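PDB 6V2T: dTDP-4-amino-4,6-dideoxyglucose formyltransferase from Shewanella sp. FDAARGOS_354, which probably transfers a formyl group from a folate cofactor to the 4-amino group of dTDP-4-amino-4,6-dideoxyglucose, a sugar nucleotide linked to O-antigen synthesis. Local coordinates for residues B[215-223]-B[239-250]. Sequence-based numbering, arbitrary orientation.
Sequences FKALCKLNL and LSHGDFNNAYYL. With 0FX (dTDP-4-amino-4,6-dideoxyglucose), chain G.
F215 sets the edge of its ring against the N246 carboxamide, the two planes 85° apart. Its CG lies anti to the backbone N and beside the carbonyl carbon (chi1 175°), which puts the CZ corner 3.5 Å from N246 OD1. That amide reads the thymine of dTDP-4-amino-4,6-dideoxyglucose: N31 donates to N246 OD1 over 2.9 Å at 169°, and N246 ND2 donates to O21. ND2 also reaches L239 O, lying above that carbonyl's plane, so three hydrogen bonds fix the amide's rotation. The loop carrying N246 folds through a type II' turn from H241 to F244, whose rings each lay a face on the nucleotide, F244 on the base and H241 over C1. The forked end of L239 puts CD1 at van der Waals distance from L218 O and turns CD2 to F215 CE1 and L218 CB. C219 packs CB against N246 O; Y248 N donates to C219 O over 3.0 Å, supplemented by a CA-H...O contact from A247. K220 and Y248 form a single beta bridge, CA to CA 5.6 Å, in the family's C-terminal dimerization region. K220 CA makes a CH-pi contact with one face of the Y248 ring, 4.3 Å from the centroid and offset toward the rim. L221 N closes the bridge on Y248 O at 2.8 Å, and L221 CD1 rests 4.0 Å from A247 CB. L223 CD1 makes a central CH-pi contact, 3.5 Å from the Y249 ring centroid; L223 also packs on R230 of the second subunit.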
loop_
_atom_site.group_PDB
_atom_site.type_symbol
_atom_site.label_atom_id
_atom_site.label_comp_id
_atom_site.label_asym_id
_atom_site.label_seq_id
_atom_site.Cartn_x
_atom_site.Cartn_y
_atom_site.Cartn_z
ATOM N N PHE B 215 9.543 -18.519 5.058
ATOM C CA PHE B 215 8.701 -17.382 4.610
ATOM C C PHE B 215 7.665 -17.078 5.697
ATOM O O PHE B 215 7.580 -15.938 6.146
ATOM C CB PHE B 215 8.041 -17.683 3.261
ATOM C CG PHE B 215 7.089 -16.600 2.820
ATOM C CD1 PHE B 215 7.571 -15.366 2.422
ATOM C CD2 PHE B 215 5.717 -16.783 2.893
ATOM C CE1 PHE B 215 6.697 -14.349 2.063
ATOM C CE2 PHE B 215 4.845 -15.781 2.493
ATOM C CZ PHE B 215 5.341 -14.560 2.080
ATOM N N LYS B 216 6.904 -18.098 6.113
ATOM C CA LYS B 216 5.856 -17.971 7.151
ATOM C C LYS B 216 6.430 -17.364 8.438
ATOM O O LYS B 216 5.782 -16.448 8.978
ATOM C CB LYS B 216 5.192 -19.333 7.385
ATOM C CG LYS B 216 4.353 -19.782 6.211
ATOM C CD LYS B 216 3.620 -21.092 6.392
ATOM C CE LYS B 216 2.524 -21.257 5.351
ATOM N NZ LYS B 216 2.105 -22.672 5.218
ATOM N N ALA B 217 7.636 -17.742 8.851
ATOM C CA ALA B 217 8.300 -17.163 10.047
ATOM C C ALA B 217 8.560 -15.664 9.851
ATOM O O ALA B 217 8.312 -14.894 10.813
ATOM C CB ALA B 217 9.578 -17.899 10.383
ATOM N N LEU B 218 9.055 -15.240 8.680
ATOM C CA LEU B 218 9.366 -13.809 8.408
ATOM C C LEU B 218 8.088 -12.991 8.535
ATOM O O LEU B 218 8.157 -11.802 8.887
ATOM C CB LEU B 218 9.877 -13.620 6.978
ATOM C CG LEU B 218 11.378 -13.717 6.766
ATOM C CD1 LEU B 218 11.663 -13.474 5.292
ATOM C CD2 LEU B 218 12.122 -12.725 7.647
ATOM N N CYS B 219 6.964 -13.626 8.229
ATOM C CA CYS B 219 5.648 -12.962 8.107
ATOM C C CYS B 219 5.176 -12.528 9.494
ATOM O O CYS B 219 4.505 -11.518 9.566
ATOM C CB CYS B 219 4.637 -13.876 7.435
ATOM S SG CYS B 219 4.751 -13.865 5.624
ATOM N N LYS B 220 5.564 -13.256 10.549
ATOM C CA LYS B 220 5.123 -12.996 11.942
ATOM C C LYS B 220 5.982 -11.863 12.493
ATOM O O LYS B 220 7.165 -12.097 12.834
ATOM C CB LYS B 220 5.210 -14.258 12.808
ATOM C CG LYS B 220 4.673 -14.063 14.220
ATOM C CD LYS B 220 4.671 -15.306 15.085
ATOM C CE LYS B 220 4.478 -14.938 16.543
ATOM N NZ LYS B 220 4.519 -16.133 17.418
ATOM N N LEU B 221 5.425 -10.659 12.531
ATOM C CA LEU B 221 6.188 -9.472 12.963
ATOM C C LEU B 221 6.317 -9.485 14.490
ATOM O O LEU B 221 5.359 -9.884 15.157
ATOM C CB LEU B 221 5.443 -8.221 12.499
ATOM C CG LEU B 221 5.245 -8.124 10.992
ATOM C CD1 LEU B 221 4.469 -6.854 10.674
ATOM C CD2 LEU B 221 6.573 -8.162 10.254
ATOM N N ASN B 222 7.443 -8.980 14.981
ATOM C CA ASN B 222 7.675 -8.672 16.417
ATOM C C ASN B 222 7.697 -7.147 16.559
ATOM O O ASN B 222 8.727 -6.524 16.226
ATOM C CB ASN B 222 8.946 -9.368 16.909
ATOM C CG ASN B 222 9.393 -8.881 18.268
ATOM O OD1 ASN B 222 8.572 -8.393 19.035
ATOM N ND2 ASN B 222 10.697 -8.932 18.523
ATOM N N LEU B 223 6.601 -6.565 17.039
ATOM C CA LEU B 223 6.464 -5.094 17.227
ATOM C C LEU B 223 7.495 -4.547 18.236
ATOM O O LEU B 223 7.671 -3.338 18.266
ATOM C CB LEU B 223 5.024 -4.807 17.655
ATOM C CG LEU B 223 3.976 -4.933 16.538
ATOM C CD1 LEU B 223 2.585 -4.530 17.026
ATOM C CD2 LEU B 223 4.382 -4.115 15.326
ATOM N N LEU B 239 7.922 -8.137 2.172
ATOM C CA LEU B 239 6.711 -8.934 2.511
ATOM C C LEU B 239 5.456 -8.317 1.856
ATOM O O LEU B 239 4.348 -8.847 2.049
ATOM C CB LEU B 239 6.606 -8.991 4.029
ATOM C CG LEU B 239 7.675 -9.859 4.697
ATOM C CD1 LEU B 239 7.477 -9.901 6.208
ATOM C CD2 LEU B 239 7.716 -11.276 4.136
ATOM N N SER B 240 5.629 -7.284 1.049
ATOM C CA SER B 240 4.537 -6.573 0.353
ATOM C C SER B 240 4.514 -7.002 -1.101
ATOM O O SER B 240 5.516 -6.821 -1.816
ATOM C CB SER B 240 4.640 -5.103 0.526
ATOM O OG SER B 240 4.612 -4.806 1.905
ATOM N N HIS B 241 3.422 -7.631 -1.500
ATOM C CA HIS B 241 3.270 -8.158 -2.880
ATOM C C HIS B 241 1.791 -8.086 -3.234
ATOM O O HIS B 241 1.075 -9.085 -2.983
ATOM C CB HIS B 241 3.814 -9.571 -2.988
ATOM C CG HIS B 241 3.955 -10.092 -4.374
ATOM N ND1 HIS B 241 5.202 -10.429 -4.902
ATOM C CD2 HIS B 241 3.026 -10.360 -5.336
ATOM C CE1 HIS B 241 5.029 -10.863 -6.147
ATOM N NE2 HIS B 241 3.698 -10.834 -6.441
ATOM N N GLY B 242 1.383 -6.956 -3.780
ATOM C CA GLY B 242 -0.012 -6.712 -4.207
ATOM C C GLY B 242 -0.949 -6.931 -3.035
ATOM O O GLY B 242 -0.655 -6.407 -1.945
ATOM N N ASP B 243 -1.963 -7.783 -3.198
ATOM C CA ASP B 243 -3.017 -7.976 -2.171
ATOM C C ASP B 243 -2.723 -9.186 -1.299
ATOM O O ASP B 243 -3.584 -9.490 -0.438
ATOM C CB ASP B 243 -4.392 -8.134 -2.814
ATOM C CG ASP B 243 -4.923 -6.804 -3.301
ATOM O OD1 ASP B 243 -4.683 -5.792 -2.607
ATOM O OD2 ASP B 243 -5.533 -6.788 -4.375
ATOM N N PHE B 244 -1.554 -9.825 -1.444
ATOM C CA PHE B 244 -1.219 -11.017 -0.623
ATOM C C PHE B 244 -1.259 -10.598 0.846
ATOM O O PHE B 244 -0.839 -9.481 1.173
ATOM C CB PHE B 244 0.095 -11.671 -1.074
ATOM C CG PHE B 244 -0.061 -12.602 -2.249
ATOM C CD1 PHE B 244 0.544 -12.325 -3.468
ATOM C CD2 PHE B 244 -0.838 -13.748 -2.140
ATOM C CE1 PHE B 244 0.373 -13.166 -4.558
ATOM C CE2 PHE B 244 -0.998 -14.599 -3.226
ATOM C CZ PHE B 244 -0.388 -14.304 -4.429
ATOM N N ASN B 245 -1.789 -11.481 1.690
ATOM C CA ASN B 245 -1.825 -11.343 3.164
ATOM C C ASN B 245 -0.530 -11.924 3.693
ATOM O O ASN B 245 -0.460 -13.146 3.839
ATOM C CB ASN B 245 -3.056 -12.049 3.748
ATOM C CG ASN B 245 -4.343 -11.403 3.283
ATOM O OD1 ASN B 245 -4.690 -10.310 3.726
ATOM N ND2 ASN B 245 -5.046 -12.066 2.384
ATOM N N ASN B 246 0.510 -11.109 3.817
ATOM C CA ASN B 246 1.840 -11.646 4.191
ATOM C C ASN B 246 2.152 -11.233 5.628
ATOM O O ASN B 246 1.885 -12.033 6.551
ATOM C CB ASN B 246 2.904 -11.282 3.152
ATOM C CG ASN B 246 2.703 -11.933 1.799
ATOM O OD1 ASN B 246 2.162 -13.037 1.685
ATOM N ND2 ASN B 246 3.149 -11.258 0.757
ATOM N N ALA B 247 2.789 -10.080 5.820
ATOM C CA ALA B 247 3.236 -9.605 7.141
ATOM C C ALA B 247 1.996 -9.371 8.008
ATOM O O ALA B 247 1.027 -8.795 7.508
ATOM C CB ALA B 247 4.070 -8.360 6.997
ATOM N N TYR B 248 2.042 -9.813 9.253
ATOM C CA TYR B 248 1.000 -9.558 10.275
ATOM C C TYR B 248 1.655 -9.523 11.650
ATOM O O TYR B 248 2.738 -10.090 11.796
ATOM C CB TYR B 248 -0.085 -10.633 10.238
ATOM C CG TYR B 248 0.421 -11.981 10.660
ATOM C CD1 TYR B 248 1.030 -12.825 9.745
ATOM C CD2 TYR B 248 0.362 -12.384 11.985
ATOM C CE1 TYR B 248 1.527 -14.059 10.121
ATOM C CE2 TYR B 248 0.869 -13.609 12.382
ATOM C CZ TYR B 248 1.428 -14.457 11.442
ATOM O OH TYR B 248 1.955 -15.651 11.820
ATOM N N TYR B 249 1.006 -8.880 12.621
ATOM C CA TYR B 249 1.237 -9.132 14.070
ATOM C C TYR B 249 -0.045 -9.726 14.674
ATOM O O TYR B 249 -1.190 -9.461 14.214
ATOM C CB TYR B 249 1.788 -7.900 14.805
ATOM C CG TYR B 249 0.905 -6.675 14.810
ATOM C CD1 TYR B 249 -0.073 -6.493 15.789
ATOM C CD2 TYR B 249 1.037 -5.706 13.831
ATOM C CE1 TYR B 249 -0.878 -5.369 15.799
ATOM C CE2 TYR B 249 0.239 -4.572 13.830
ATOM C CZ TYR B 249 -0.734 -4.417 14.803
ATOM O OH TYR B 249 -1.518 -3.307 14.755
ATOM N N LEU B 250 0.170 -10.584 15.675
ATOM C CA LEU B 250 -0.883 -11.260 16.472
ATOM C C LEU B 250 -1.379 -10.311 17.565
ATOM O O LEU B 250 -0.529 -9.761 18.278
ATOM C CB LEU B 250 -0.286 -12.519 17.105
ATOM C CG LEU B 250 -0.417 -13.783 16.271
ATOM C CD1 LEU B 250 0.493 -14.882 16.809
ATOM C CD2 LEU B 250 -1.869 -14.234 16.225
HETATM O O4P 0FX G . 6.360 -17.915 -8.714
HETATM P P2 0FX G . 5.061 -18.721 -8.795
HETATM O O3P 0FX G . 4.783 -19.236 -10.172
HETATM O O1G 0FX G . 5.385 -19.952 -7.875
HETATM C C1G 0FX G . 5.235 -21.260 -8.421
HETATM C C2G 0FX G . 4.516 -22.051 -7.345
HETATM O O2G 0FX G . 3.215 -21.534 -7.010
HETATM C C3G 0FX G . 5.396 -22.003 -6.108
HETATM O O3G 0FX G . 4.771 -22.844 -5.127
HETATM C C4G 0FX G . 6.843 -22.430 -6.422
HETATM N N4A 0FX G . 7.697 -22.107 -5.275
HETATM C C5G 0FX G . 7.466 -21.756 -7.639
HETATM C C6G 0FX G . 8.810 -22.416 -8.007
HETATM O O5G 0FX G . 6.533 -21.824 -8.722
HETATM O OPP 0FX G . 3.536 -18.052 -8.466
HETATM P P 0FX G . 3.276 -17.827 -6.937
HETATM O O1P 0FX G . 3.277 -18.976 -6.043
HETATM O O2P 0FX G . 1.889 -17.253 -6.826
HETATM O O5 0FX G . 4.131 -16.652 -6.320
HETATM C C5 0FX G . 4.414 -15.495 -7.061
HETATM C C4 0FX G . 4.799 -14.404 -6.053
HETATM O O4 0FX G . 3.682 -13.993 -5.263
HETATM C C3 0FX G . 5.820 -14.850 -4.993
HETATM O O3 0FX G . 7.153 -14.836 -5.486
HETATM C C2 0FX G . 5.575 -13.898 -3.796
HETATM C C1 0FX G . 4.061 -13.604 -3.986
HETATM N N11 0FX G . 3.287 -14.359 -3.012
HETATM C C61 0FX G . 2.662 -15.516 -3.324
HETATM C C51 0FX G . 1.918 -16.173 -2.345
HETATM C C5A 0FX G . 1.216 -17.486 -2.676
HETATM C C21 0FX G . 3.196 -13.833 -1.784
HETATM O O21 0FX G . 3.844 -12.672 -1.515
HETATM N N31 0FX G . 2.496 -14.448 -0.799
HETATM C C41 0FX G . 1.850 -15.614 -1.063
HETATM O O41 0FX G . 1.193 -16.241 -0.044
HETATM O O HOH W 1 3.465 -16.906 9.739
HETATM O O HOH W 2 3.147 -11.274 16.095
#